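Local coordinates for protein UTP--glucose-1-phosphate uridylyltransferase YngB (PDB 7O2N) that catalyses the formation of UDP-glucose from glucose-1-phosphate and UTP, a step toward glycolipid and the glucosylation of wall teichoic acid in Bacillus subtilis, at residues 26-31 and 62-67; 52-57 and 115-120; 125-130 and 206-211. All coordinates share one frame; numbering follows the deposited sequence.

Interaction 1 (26-31 and 62-67); sequences PKEMLP and RSIEDH
The imidazole of H67 and the side chain of M29 meet obliquely: the methyl carbon M29 CE lies 3.7 Å from H67 ND1, approaching neither squarely over the ring nor in its plane. M29 SD sits farther back, 5.1 Å from the centroid of the H67 ring and 33° off its normal, a Met-aromatic contact seen at a slant. At the other end of the ring, NE2 is taken by a hydrogen bond to Q39, which helps fix how the imidazole is turned.

The ring is presented because H67 CG is anti to its backbone N (chi1 -170°), while the M29 chain bends at both chi2 and chi3 and brings its methyl to the ring. Within that bend, M29 SD passes I64 CG1 at 3.9 Å, and M29 CG lies 3.4 Å from S63 OG. The same hydroxyl oxygen faces the ring of P26, with P26 CD at 3.5 Å; both are van der Waals neighbours of the oxygen. Farther along, I64 CD1 reaches E28 CG at 3.7 Å and P26 CB at 4.3 Å, touching the aliphatic part of the glutamate while its carboxylate turns to a salt bridge with K61.

A short 3-10 turn over 27-29 faces the helix 62-67. The turn lies in the long loop between strand 6-11 and helix 37-47, consistent with the glycine-rich N-terminal motif of sugar nucleotidyltransferases, of which PKEMLP would be the last part. Q25 of the second subunit packs on S63, bringing the dimer partner to the margin of the contact. With no hydrogen bond across it, the contact is held by van der Waals packing of the thioether, the isoleucine, the proline and the serine hydroxyl, while K61 and Q39 take the polar ends of E28 and H67.

Interaction 2 (52-57 and 115-120); sequences DILIIT and LCAEHF
L54 and A117 mark the nearest approach of the two backbones, their CA atoms 7.1 Å apart, and I56 and C116 follow at 7.6 Å. The segment 52-57 is a beta strand, whereas 115-120 joins the end of one helix to the start of the next. The backbone bonds E118 N to L115 O and F120 N to A117 O, each spanning three residues, hold the chain compact through this junction. No hydrogen bond crosses from strand to junction, so the contact is one of packing, mostly by side chains.

F120 carries much of it. Its CG is anti to the backbone N (chi1 160°), which extends the ring back along the strand toward its start. The side chains of L54 and F120 run alongside one another, pointing opposite ways, with L54 CB within 3.6 Å of F120 CE2 at an oblique angle to the ring. D52 meets the same ring differently: D52 CB stands at the edge, near the ring plane, 4.1 Å from F120 CZ.

L54 has CG anti to its backbone N (chi1 175°), and its CD2 branch crosses to the junction, 3.7 Å from A117 CA and 4.0 Å from A117 CB. The small alanine thus admits the leucine methyl close to the backbone. I56 CD1 meets C116 CB at 4.3 Å, a looser apolar touch two residues further along the same side of the strand.

This is helix-on-sheet packing in the Rossmann-like alpha/beta core of the GT-A fold. Strand 52-57 runs between the parallel strands 6-11 and 98-103. K6 makes a cation-pi contact with the F120 ring, which also meets H100, while D52 OD1 is hydrogen-bonded to N98 ND2. A117 touches V8 of strand 6-11, and L115 and E118 reach helix 213-219.

Interaction 3 (125-130 and 206-211); sequences PFAVLL and RYVLNS
F126 and L209 exchange two backbone hydrogen bonds, F126 N to L209 O at 2.8 Å and L209 N to F126 O at 2.7 Å. The second is the straighter, with 163° at the hydrogen against 144°. Two residues on, V128 N gives to Y207 O at 3.0 Å, and Y207 N gives to V128 O at 3.1 Å. These are the two hydrogen-bonded pairs of an antiparallel ladder, with A127 and V208 the non-hydrogen-bonded pair between them.

The F126 ring, its CG set between backbone N and carbonyl carbon (chi1 56°), leans across its neighbour: L209 CB lies over one face, 4.0 Å from the centroid, a CH-pi contact offset toward the rim. The ring also meets that of F214, nearly parallel to it. An alanine here would remove the ring, probably opening a gap beside F214 and leaving L209 CB without its CH-pi partner.

R206 finds its partners outside the ladder, in salt bridges from NE to E44 and from NH2 to D133, while S211 OG bonds to E124 O. On the outer edges, A127 and L129 hydrogen-bond to strand 6-11, and R206 and V208 to strand 156-161. The antiparallel pair thus joins the parallel strands 98-103, 52-57, 6-11 and 125-129 to the 156-161 side of the mixed sheet. Helix 141-152 packs against P125, A127 and L129, and helix 230-240 against Y207 and L209 on the other face.

All three contacts belong to the nucleotidyltransferase (GT-A) domain. Interactions 1 and 2 alternate along the chain, because 52-57 falls between 26-31 and 62-67, and 115-120 follows both; their centres are 17 Å apart, and I64 CG2 packs on I55 CD1 at 3.8 Å. Interaction 3 opens after both have closed, the helix 118-121 of interaction 2 running on to strand 125-129. Its centre is 11 Å from that of interaction 2 and 22 Å from that of interaction 1. Strand 6-11 lies between strands 52-57 and 125-129, so one continuous sheet carries interactions 2 and 3, while interaction 1 links helix 62-67 to the loop facing the second subunit.

Interaction 1 (26-31 and 62-67)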
ATOM      1  N   PRO A  26      -5.034  -2.049   8.010  1.00 37.02           N
ATOM      2  CA  PRO A  26      -5.075  -3.502   7.855  1.00 36.55           C
ATOM      3  C   PRO A  26      -4.211  -4.047   6.729  1.00 38.36           C
ATOM      4  O   PRO A  26      -4.077  -3.437   5.669  1.00 46.69           O
ATOM      5  CB  PRO A  26      -6.522  -3.778   7.451  1.00 35.62           C
ATOM      6  CG  PRO A  26      -7.255  -2.507   7.841  1.00 37.64           C
ATOM      7  CD  PRO A  26      -6.269  -1.392   7.586  1.00 35.62           C
ATOM      8  N   LYS A  27      -3.666  -5.234   6.982  1.00 41.27           N
ATOM      9  CA  LYS A  27      -2.878  -6.006   6.041  1.00 41.15           C
ATOM     10  C   LYS A  27      -3.644  -6.145   4.731  1.00 42.95           C
ATOM     11  O   LYS A  27      -3.049  -5.983   3.670  1.00 44.54           O
ATOM     12  CB  LYS A  27      -2.558  -7.343   6.722  1.00 44.41           C
ATOM     13  CG  LYS A  27      -1.961  -8.436   5.851  1.00 60.63           C
ATOM     14  CD  LYS A  27      -2.816  -9.695   5.764  1.00 70.42           C
ATOM     15  CE  LYS A  27      -2.820 -10.491   7.053  1.00 72.47           C
ATOM     16  NZ  LYS A  27      -2.924 -11.946   6.782  1.00 93.26           N
ATOM     17  N   GLU A  28      -4.965  -6.382   4.815  1.00 40.37           N
ATOM     18  CA  GLU A  28      -5.722  -6.796   3.645  1.00 43.72           C
ATOM     19  C   GLU A  28      -6.046  -5.618   2.732  1.00 47.82           C
ATOM     20  O   GLU A  28      -6.509  -5.821   1.601  1.00 54.66           O
ATOM     21  CB  GLU A  28      -6.918  -7.698   3.964  1.00 45.03           C
ATOM     22  CG  GLU A  28      -7.455  -7.539   5.370  1.00 58.66           C
ATOM     23  CD  GLU A  28      -6.749  -8.252   6.524  1.00 60.30           C
ATOM     24  OE1 GLU A  28      -6.930  -9.485   6.675  1.00 65.95           O
ATOM     25  OE2 GLU A  28      -6.038  -7.573   7.284  1.00 54.05           O
ATOM     26  N   MET A  29      -5.760  -4.399   3.208  1.00 44.08           N
ATOM     27  CA  MET A  29      -5.994  -3.205   2.407  1.00 41.89           C
ATOM     28  C   MET A  29      -4.723  -2.786   1.684  1.00 39.48           C
ATOM     29  O   MET A  29      -4.755  -1.869   0.891  1.00 45.06           O
ATOM     30  CB  MET A  29      -6.483  -2.026   3.256  1.00 41.74           C
ATOM     31  CG  MET A  29      -7.904  -2.150   3.755  1.00 39.06           C
ATOM     32  SD  MET A  29      -9.090  -2.468   2.417  1.00 47.94           S
ATOM     33  CE  MET A  29      -9.222  -0.830   1.716  1.00 38.54           C
ATOM     34  N   LEU A  30      -3.595  -3.432   1.967  1.00 43.00           N
ATOM     35  CA  LEU A  30      -2.366  -3.090   1.267  1.00 40.56           C
ATOM     36  C   LEU A  30      -2.575  -3.272  -0.230  1.00 41.11           C
ATOM     37  O   LEU A  30      -3.187  -4.233  -0.718  1.00 34.32           O
ATOM     38  CB  LEU A  30      -1.189  -3.926   1.775  1.00 37.61           C
ATOM     39  CG  LEU A  30      -0.750  -3.619   3.207  1.00 38.73           C
ATOM     40  CD1 LEU A  30       0.211  -4.685   3.703  1.00 39.50           C
ATOM     41  CD2 LEU A  30      -0.075  -2.259   3.268  1.00 39.85           C
ATOM     42  N   PRO A  31      -2.107  -2.287  -1.009  1.00 43.27           N
ATOM     43  CA  PRO A  31      -2.371  -2.282  -2.440  1.00 45.66           C
ATOM     44  C   PRO A  31      -1.511  -3.380  -3.058  1.00 46.00           C
ATOM     45  O   PRO A  31      -0.375  -3.570  -2.642  1.00 41.23           O
ATOM     46  CB  PRO A  31      -1.958  -0.858  -2.846  1.00 42.22           C
ATOM     47  CG  PRO A  31      -0.890  -0.468  -1.838  1.00 43.96           C
ATOM     48  CD  PRO A  31      -1.325  -1.133  -0.547  1.00 46.07           C
ATOM     49  N   ARG A  62     -12.124  -0.847   9.800  1.00 45.30           N
ATOM     50  CA  ARG A  62     -13.251  -0.165   9.185  1.00 45.38           C
ATOM     51  C   ARG A  62     -12.986  -0.004   7.692  1.00 45.40           C
ATOM     52  O   ARG A  62     -13.896  -0.164   6.886  1.00 49.42           O
ATOM     53  CB  ARG A  62     -13.554   1.186   9.847  1.00 46.85           C
ATOM     54  N   SER A  63     -11.732   0.267   7.314  1.00 43.06           N
ATOM     55  CA  SER A  63     -11.435   0.546   5.919  1.00 39.78           C
ATOM     56  C   SER A  63     -11.880  -0.568   4.964  1.00 43.11           C
ATOM     57  O   SER A  63     -12.238  -0.277   3.817  1.00 46.66           O
ATOM     58  CB  SER A  63     -10.011   0.960   5.716  1.00 42.53           C
ATOM     59  OG  SER A  63      -9.093  -0.040   6.117  1.00 49.91           O
ATOM     60  N   ILE A  64     -11.879  -1.830   5.412  1.00 39.06           N
ATOM     61  CA  ILE A  64     -12.336  -2.912   4.550  1.00 45.58           C
ATOM     62  C   ILE A  64     -13.817  -2.702   4.224  1.00 53.60           C
ATOM     63  O   ILE A  64     -14.218  -2.801   3.069  1.00 55.17           O
ATOM     64  CB  ILE A  64     -12.087  -4.298   5.179  1.00 47.53           C
ATOM     65  CG1 ILE A  64     -10.602  -4.636   5.316  1.00 48.46           C
ATOM     66  CG2 ILE A  64     -12.839  -5.410   4.461  1.00 38.97           C
ATOM     67  CD1 ILE A  64     -10.337  -5.533   6.512  1.00 44.93           C
ATOM     68  N   GLU A  65     -14.619  -2.404   5.256  1.00 57.10           N
ATOM     69  CA  GLU A  65     -16.066  -2.264   5.143  1.00 54.28           C
ATOM     70  C   GLU A  65     -16.411  -1.050   4.276  1.00 49.51           C
ATOM     71  O   GLU A  65     -17.372  -1.070   3.501  1.00 54.01           O
ATOM     72  CB  GLU A  65     -16.700  -2.157   6.539  1.00 64.20           C
ATOM     73  CG  GLU A  65     -16.168  -3.181   7.534  1.00 77.35           C
ATOM     74  CD  GLU A  65     -16.601  -3.010   8.979  1.00 91.88           C
ATOM     75  OE1 GLU A  65     -17.730  -2.519   9.183  1.00108.54           O
ATOM     76  OE2 GLU A  65     -15.814  -3.380   9.899  1.00 87.99           O
ATOM     77  N   ASP A  66     -15.621   0.010   4.439  1.00 42.53           N
ATOM     78  CA  ASP A  66     -15.798   1.244   3.717  1.00 43.63           C
ATOM     79  C   ASP A  66     -15.474   1.017   2.245  1.00 45.71           C
ATOM     80  O   ASP A  66     -16.179   1.516   1.380  1.00 54.01           O
ATOM     81  CB  ASP A  66     -14.931   2.336   4.337  1.00 41.01           C
ATOM     82  CG  ASP A  66     -15.621   3.107   5.452  1.00 49.70           C
ATOM     83  OD1 ASP A  66     -16.906   3.198   5.457  1.00 53.53           O
ATOM     84  OD2 ASP A  66     -14.885   3.660   6.294  1.00 50.18           O
ATOM     85  N   HIS A  67     -14.410   0.261   1.971  1.00 48.40           N
ATOM     86  CA  HIS A  67     -13.951   0.035   0.611  1.00 45.96           C
ATOM     87  C   HIS A  67     -15.085  -0.507  -0.251  1.00 43.20           C
ATOM     88  O   HIS A  67     -15.210  -0.113  -1.402  1.00 47.30           O
ATOM     89  CB  HIS A  67     -12.731  -0.892   0.578  1.00 44.68           C
ATOM     90  CG  HIS A  67     -12.081  -0.976  -0.763  1.00 44.51           C
ATOM     91  ND1 HIS A  67     -11.202   0.009  -1.236  1.00 47.08           N
ATOM     92  CD2 HIS A  67     -12.172  -1.915  -1.730  1.00 41.92           C
ATOM     93  CE1 HIS A  67     -10.808  -0.319  -2.456  1.00 44.49           C
ATOM     94  NE2 HIS A  67     -11.395  -1.487  -2.781  1.00 43.28           N
TER

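Interaction 2 (52-57 and 115-120)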
ATOM      1  N   ASP A  52     -22.612 -14.072  -1.658  1.00 73.24           N
ATOM      2  CA  ASP A  52     -22.641 -13.593  -0.282  1.00 72.10           C
ATOM      3  C   ASP A  52     -21.369 -13.993   0.464  1.00 67.59           C
ATOM      4  O   ASP A  52     -21.053 -15.173   0.591  1.00 69.44           O
ATOM      5  CB  ASP A  52     -23.875 -14.108   0.466  1.00 83.11           C
ATOM      6  CG  ASP A  52     -25.221 -13.772  -0.173  1.00 92.99           C
ATOM      7  OD1 ASP A  52     -25.517 -12.551  -0.361  1.00 86.16           O
ATOM      8  OD2 ASP A  52     -25.985 -14.735  -0.453  1.00 91.25           O
ATOM      9  N   ILE A  53     -20.672 -12.985   0.993  1.00 61.88           N
ATOM     10  CA  ILE A  53     -19.408 -13.150   1.689  1.00 53.69           C
ATOM     11  C   ILE A  53     -19.560 -12.642   3.127  1.00 55.56           C
ATOM     12  O   ILE A  53     -20.135 -11.572   3.387  1.00 51.54           O
ATOM     13  CB  ILE A  53     -18.312 -12.378   0.935  1.00 55.25           C
ATOM     14  CG1 ILE A  53     -18.110 -12.916  -0.485  1.00 57.82           C
ATOM     15  CG2 ILE A  53     -17.017 -12.357   1.727  1.00 58.22           C
ATOM     16  CD1 ILE A  53     -17.202 -12.073  -1.369  1.00 52.11           C
ATOM     17  N   LEU A  54     -19.038 -13.433   4.067  1.00 48.52           N
ATOM     18  CA  LEU A  54     -18.906 -12.972   5.435  1.00 44.26           C
ATOM     19  C   LEU A  54     -17.424 -12.766   5.726  1.00 47.62           C
ATOM     20  O   LEU A  54     -16.613 -13.678   5.585  1.00 52.98           O
ATOM     21  CB  LEU A  54     -19.479 -14.025   6.382  1.00 39.86           C
ATOM     22  CG  LEU A  54     -19.303 -13.723   7.871  1.00 40.37           C
ATOM     23  CD1 LEU A  54     -19.902 -12.372   8.265  1.00 41.00           C
ATOM     24  CD2 LEU A  54     -19.942 -14.811   8.711  1.00 41.60           C
ATOM     25  N   ILE A  55     -17.074 -11.548   6.118  1.00 45.81           N
ATOM     26  CA  ILE A  55     -15.718 -11.271   6.541  1.00 42.77           C
ATOM     27  C   ILE A  55     -15.713 -11.296   8.061  1.00 47.37           C
ATOM     28  O   ILE A  55     -16.512 -10.612   8.699  1.00 52.40           O
ATOM     29  CB  ILE A  55     -15.252  -9.909   6.001  1.00 42.44           C
ATOM     30  CG1 ILE A  55     -15.313  -9.866   4.474  1.00 40.99           C
ATOM     31  CG2 ILE A  55     -13.873  -9.567   6.545  1.00 41.87           C
ATOM     32  CD1 ILE A  55     -14.970  -8.532   3.903  1.00 38.93           C
ATOM     33  N   ILE A  56     -14.852 -12.147   8.624  1.00 47.84           N
ATOM     34  CA  ILE A  56     -14.628 -12.160  10.057  1.00 41.76           C
ATOM     35  C   ILE A  56     -13.535 -11.119  10.260  1.00 45.89           C
ATOM     36  O   ILE A  56     -12.378 -11.333   9.900  1.00 49.92           O
ATOM     37  CB  ILE A  56     -14.189 -13.550  10.565  1.00 39.13           C
ATOM     38  CG1 ILE A  56     -14.908 -14.752   9.926  1.00 40.92           C
ATOM     39  CG2 ILE A  56     -14.167 -13.604  12.080  1.00 36.68           C
ATOM     40  CD1 ILE A  56     -16.412 -14.694   9.821  1.00 39.04           C
ATOM     41  N   THR A  57     -13.939  -9.951  10.755  1.00 46.20           N
ATOM     42  CA  THR A  57     -13.021  -8.837  10.877  1.00 45.47           C
ATOM     43  C   THR A  57     -12.693  -8.646  12.355  1.00 44.39           C
ATOM     44  O   THR A  57     -13.317  -9.265  13.207  1.00 44.97           O
ATOM     45  CB  THR A  57     -13.631  -7.596  10.208  1.00 46.97           C
ATOM     46  OG1 THR A  57     -12.715  -6.502  10.326  1.00 52.94           O
ATOM     47  CG2 THR A  57     -14.954  -7.179  10.812  1.00 42.82           C
ATOM     48  N   LEU A 115     -15.956 -21.006  12.679  1.00 64.10           N
ATOM     49  CA  LEU A 115     -17.106 -21.359  13.491  1.00 63.45           C
ATOM     50  C   LEU A 115     -18.066 -20.177  13.576  1.00 68.22           C
ATOM     51  O   LEU A 115     -19.293 -20.366  13.604  1.00 67.95           O
ATOM     52  CB  LEU A 115     -16.633 -21.784  14.883  1.00 64.98           C
ATOM     53  CG  LEU A 115     -16.598 -23.294  15.109  1.00 76.63           C
ATOM     54  CD1 LEU A 115     -16.366 -23.613  16.577  1.00 71.28           C
ATOM     55  CD2 LEU A 115     -17.862 -23.974  14.580  1.00 75.84           C
ATOM     56  N   CYS A 116     -17.489 -18.965  13.608  1.00 63.39           N
ATOM     57  CA  CYS A 116     -18.268 -17.737  13.683  1.00 67.01           C
ATOM     58  C   CYS A 116     -19.293 -17.699  12.552  1.00 59.23           C
ATOM     59  O   CYS A 116     -20.402 -17.210  12.727  1.00 63.47           O
ATOM     60  CB  CYS A 116     -17.367 -16.506  13.600  1.00 80.18           C
ATOM     61  SG  CYS A 116     -16.254 -16.286  15.019  1.00 81.69           S
ATOM     62  N   ALA A 117     -18.917 -18.271  11.405  1.00 55.78           N
ATOM     63  CA  ALA A 117     -19.703 -18.183  10.192  1.00 54.66           C
ATOM     64  C   ALA A 117     -20.956 -19.055  10.269  1.00 65.72           C
ATOM     65  O   ALA A 117     -21.848 -18.917   9.422  1.00 65.72           O
ATOM     66  CB  ALA A 117     -18.821 -18.609   9.064  1.00 51.79           C
ATOM     67  N   GLU A 118     -21.014 -19.926  11.298  1.00 67.41           N
ATOM     68  CA  GLU A 118     -21.907 -21.072  11.358  1.00 61.49           C
ATOM     69  C   GLU A 118     -23.321 -20.686  10.940  1.00 73.60           C
ATOM     70  O   GLU A 118     -23.843 -21.225   9.967  1.00 73.07           O
ATOM     71  CB  GLU A 118     -21.896 -21.696  12.749  1.00 61.39           C
ATOM     72  CG  GLU A 118     -22.848 -22.875  12.878  1.00 68.44           C
ATOM     73  CD  GLU A 118     -22.803 -23.587  14.219  1.00 79.49           C
ATOM     74  OE1 GLU A 118     -21.812 -23.399  14.963  1.00 85.05           O
ATOM     75  OE2 GLU A 118     -23.753 -24.335  14.517  1.00 84.10           O
ATOM     76  N   HIS A 119     -23.912 -19.737  11.681  1.00 76.09           N
ATOM     77  CA  HIS A 119     -25.328 -19.417  11.597  1.00 69.74           C
ATOM     78  C   HIS A 119     -25.620 -18.696  10.289  1.00 65.79           C
ATOM     79  O   HIS A 119     -26.743 -18.729   9.788  1.00 65.29           O
ATOM     80  CB  HIS A 119     -25.766 -18.625  12.837  1.00 77.64           C
ATOM     81  CG  HIS A 119     -25.696 -19.416  14.107  1.00 91.87           C
ATOM     82  ND1 HIS A 119     -26.791 -20.096  14.618  1.00 91.47           N
ATOM     83  CD2 HIS A 119     -24.671 -19.667  14.955  1.00 87.62           C
ATOM     84  CE1 HIS A 119     -26.445 -20.722  15.726  1.00 89.54           C
ATOM     85  NE2 HIS A 119     -25.151 -20.478  15.950  1.00 93.86           N
ATOM     86  N   PHE A 120     -24.580 -18.054   9.748  1.00 71.84           N
ATOM     87  CA  PHE A 120     -24.723 -17.239   8.553  1.00 67.35           C
ATOM     88  C   PHE A 120     -24.911 -18.132   7.334  1.00 64.98           C
ATOM     89  O   PHE A 120     -25.771 -17.849   6.503  1.00 70.89           O
ATOM     90  CB  PHE A 120     -23.559 -16.257   8.411  1.00 67.36           C
ATOM     91  CG  PHE A 120     -23.371 -15.742   7.007  1.00 67.02           C
ATOM     92  CD1 PHE A 120     -24.214 -14.770   6.491  1.00 65.90           C
ATOM     93  CD2 PHE A 120     -22.364 -16.239   6.196  1.00 60.20           C
ATOM     94  CE1 PHE A 120     -24.038 -14.279   5.207  1.00 61.75           C
ATOM     95  CE2 PHE A 120     -22.209 -15.764   4.903  1.00 61.71           C
ATOM     96  CZ  PHE A 120     -23.039 -14.780   4.411  1.00 60.83           C
TER

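Interaction 3 (125-130 and 206-211)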
ATOM      1  N   PRO A 125     -23.334 -25.905   1.550  1.00 71.68           N
ATOM      2  CA  PRO A 125     -21.887 -25.952   1.387  1.00 72.02           C
ATOM      3  C   PRO A 125     -21.392 -24.511   1.226  1.00 64.02           C
ATOM      4  O   PRO A 125     -22.029 -23.689   0.581  1.00 57.25           O
ATOM      5  CB  PRO A 125     -21.762 -26.771   0.098  1.00 70.99           C
ATOM      6  CG  PRO A 125     -23.000 -26.388  -0.710  1.00 66.04           C
ATOM      7  CD  PRO A 125     -24.086 -26.250   0.330  1.00 63.62           C
ATOM      8  N   PHE A 126     -20.240 -24.200   1.817  1.00 61.50           N
ATOM      9  CA  PHE A 126     -19.686 -22.860   1.669  1.00 57.73           C
ATOM     10  C   PHE A 126     -18.212 -22.927   1.282  1.00 59.30           C
ATOM     11  O   PHE A 126     -17.575 -23.964   1.448  1.00 55.98           O
ATOM     12  CB  PHE A 126     -19.816 -22.071   2.974  1.00 49.77           C
ATOM     13  CG  PHE A 126     -19.188 -22.720   4.189  1.00 42.83           C
ATOM     14  CD1 PHE A 126     -19.698 -23.904   4.712  1.00 38.04           C
ATOM     15  CD2 PHE A 126     -18.115 -22.121   4.843  1.00 37.45           C
ATOM     16  CE1 PHE A 126     -19.143 -24.467   5.856  1.00 38.86           C
ATOM     17  CE2 PHE A 126     -17.552 -22.690   5.978  1.00 36.85           C
ATOM     18  CZ  PHE A 126     -18.072 -23.861   6.486  1.00 37.89           C
ATOM     19  N   ALA A 127     -17.686 -21.789   0.808  1.00 58.51           N
ATOM     20  CA  ALA A 127     -16.273 -21.610   0.513  1.00 57.43           C
ATOM     21  C   ALA A 127     -15.592 -20.850   1.647  1.00 55.67           C
ATOM     22  O   ALA A 127     -16.167 -19.907   2.192  1.00 59.74           O
ATOM     23  CB  ALA A 127     -16.126 -20.853  -0.782  1.00 56.94           C
ATOM     24  N   VAL A 128     -14.361 -21.262   1.982  1.00 49.66           N
ATOM     25  CA  VAL A 128     -13.443 -20.411   2.732  1.00 50.93           C
ATOM     26  C   VAL A 128     -12.289 -19.995   1.817  1.00 49.82           C
ATOM     27  O   VAL A 128     -11.761 -20.822   1.071  1.00 48.30           O
ATOM     28  CB  VAL A 128     -12.912 -21.137   3.976  1.00 49.19           C
ATOM     29  CG1 VAL A 128     -11.813 -20.333   4.650  1.00 45.06           C
ATOM     30  CG2 VAL A 128     -14.042 -21.477   4.940  1.00 48.91           C
ATOM     31  N   LEU A 129     -11.914 -18.711   1.873  1.00 47.72           N
ATOM     32  CA  LEU A 129     -10.758 -18.197   1.147  1.00 47.84           C
ATOM     33  C   LEU A 129      -9.894 -17.390   2.110  1.00 49.37           C
ATOM     34  O   LEU A 129     -10.231 -16.239   2.390  1.00 52.62           O
ATOM     35  CB  LEU A 129     -11.198 -17.270   0.010  1.00 39.48           C
ATOM     36  CG  LEU A 129     -12.360 -17.738  -0.854  1.00 41.61           C
ATOM     37  CD1 LEU A 129     -12.996 -16.550  -1.562  1.00 43.71           C
ATOM     38  CD2 LEU A 129     -11.894 -18.761  -1.874  1.00 42.20           C
ATOM     39  N   LEU A 130      -8.831 -18.012   2.642  1.00 50.49           N
ATOM     40  CA  LEU A 130      -7.732 -17.292   3.282  1.00 49.32           C
ATOM     41  C   LEU A 130      -7.144 -16.410   2.198  1.00 50.15           C
ATOM     42  O   LEU A 130      -7.313 -16.693   1.009  1.00 65.42           O
ATOM     43  CB  LEU A 130      -6.657 -18.275   3.775  1.00 47.85           C
ATOM     44  CG  LEU A 130      -7.145 -19.568   4.443  1.00 48.85           C
ATOM     45  CD1 LEU A 130      -5.981 -20.335   5.043  1.00 46.87           C
ATOM     46  CD2 LEU A 130      -8.194 -19.263   5.512  1.00 46.66           C
ATOM     47  N   ARG A 206      -7.748 -22.367  -0.181  1.00 60.02           N
ATOM     48  CA  ARG A 206      -9.059 -22.449  -0.804  1.00 58.29           C
ATOM     49  C   ARG A 206      -9.720 -23.727  -0.302  1.00 61.05           C
ATOM     50  O   ARG A 206      -9.057 -24.753  -0.197  1.00 59.95           O
ATOM     51  CB  ARG A 206      -8.927 -22.360  -2.320  1.00 47.02           C
ATOM     52  CG  ARG A 206      -8.427 -21.001  -2.765  1.00 42.27           C
ATOM     53  CD  ARG A 206      -8.392 -20.849  -4.273  1.00 46.77           C
ATOM     54  NE  ARG A 206      -7.778 -19.582  -4.652  1.00 49.92           N
ATOM     55  CZ  ARG A 206      -6.502 -19.241  -4.422  1.00 54.76           C
ATOM     56  NH1 ARG A 206      -5.673 -20.054  -3.773  1.00 53.50           N
ATOM     57  NH2 ARG A 206      -6.078 -18.057  -4.829  1.00 52.41           N
ATOM     58  N   TYR A 207     -10.986 -23.616   0.123  1.00 62.65           N
ATOM     59  CA  TYR A 207     -11.756 -24.760   0.594  1.00 58.97           C
ATOM     60  C   TYR A 207     -13.211 -24.591   0.169  1.00 54.05           C
ATOM     61  O   TYR A 207     -13.695 -23.470   0.099  1.00 54.70           O
ATOM     62  CB  TYR A 207     -11.722 -24.886   2.115  1.00 45.58           C
ATOM     63  CG  TYR A 207     -10.368 -24.845   2.767  1.00 51.34           C
ATOM     64  CD1 TYR A 207      -9.603 -23.682   2.813  1.00 53.92           C
ATOM     65  CD2 TYR A 207      -9.887 -25.952   3.455  1.00 55.97           C
ATOM     66  CE1 TYR A 207      -8.373 -23.640   3.465  1.00 52.69           C
ATOM     67  CE2 TYR A 207      -8.674 -25.924   4.137  1.00 52.52           C
ATOM     68  CZ  TYR A 207      -7.906 -24.767   4.130  1.00 54.06           C
ATOM     69  OH  TYR A 207      -6.715 -24.741   4.796  1.00 51.08           O
ATOM     70  N   VAL A 208     -13.867 -25.710  -0.151  1.00 47.44           N
ATOM     71  CA  VAL A 208     -15.311 -25.796  -0.107  1.00 47.57           C
ATOM     72  C   VAL A 208     -15.673 -26.803   0.984  1.00 53.68           C
ATOM     73  O   VAL A 208     -15.039 -27.843   1.106  1.00 59.48           O
ATOM     74  CB  VAL A 208     -15.888 -26.126  -1.488  1.00 46.50           C
ATOM     75  CG1 VAL A 208     -17.372 -26.443  -1.424  1.00 53.17           C
ATOM     76  CG2 VAL A 208     -15.664 -24.960  -2.427  1.00 45.23           C
ATOM     77  N   LEU A 209     -16.641 -26.437   1.837  1.00 61.63           N
ATOM     78  CA  LEU A 209     -16.971 -27.223   3.015  1.00 67.11           C
ATOM     79  C   LEU A 209     -18.475 -27.471   3.125  1.00 72.77           C
ATOM     80  O   LEU A 209     -19.293 -26.801   2.486  1.00 77.82           O
ATOM     81  CB  LEU A 209     -16.457 -26.496   4.263  1.00 63.66           C
ATOM     82  CG  LEU A 209     -14.946 -26.338   4.361  1.00 55.96           C
ATOM     83  CD1 LEU A 209     -14.572 -25.814   5.741  1.00 55.04           C
ATOM     84  CD2 LEU A 209     -14.249 -27.663   4.082  1.00 55.55           C
ATOM     85  N   ASN A 210     -18.813 -28.458   3.963  1.00 73.33           N
ATOM     86  CA  ASN A 210     -20.203 -28.779   4.239  1.00 82.00           C
ATOM     87  C   ASN A 210     -20.558 -28.269   5.629  1.00 81.84           C
ATOM     88  O   ASN A 210     -19.690 -28.160   6.501  1.00 78.37           O
ATOM     89  CB  ASN A 210     -20.481 -30.276   4.066  1.00 84.58           C
ATOM     90  CG  ASN A 210     -20.706 -30.650   2.619  1.00 78.07           C
ATOM     91  OD1 ASN A 210     -20.106 -31.599   2.122  1.00 67.05           O
ATOM     92  ND2 ASN A 210     -21.540 -29.879   1.937  1.00 76.68           N
ATOM     93  N   SER A 211     -21.847 -27.944   5.796  1.00 75.93           N
ATOM     94  CA  SER A 211     -22.431 -27.582   7.077  1.00 69.46           C
ATOM     95  C   SER A 211     -21.939 -28.537   8.163  1.00 77.64           C
ATOM     96  O   SER A 211     -21.575 -28.094   9.254  1.00 78.17           O
ATOM     97  CB  SER A 211     -23.912 -27.631   6.966  1.00 74.65           C
ATOM     98  OG  SER A 211     -24.311 -27.448   5.614  1.00 81.27           O
TER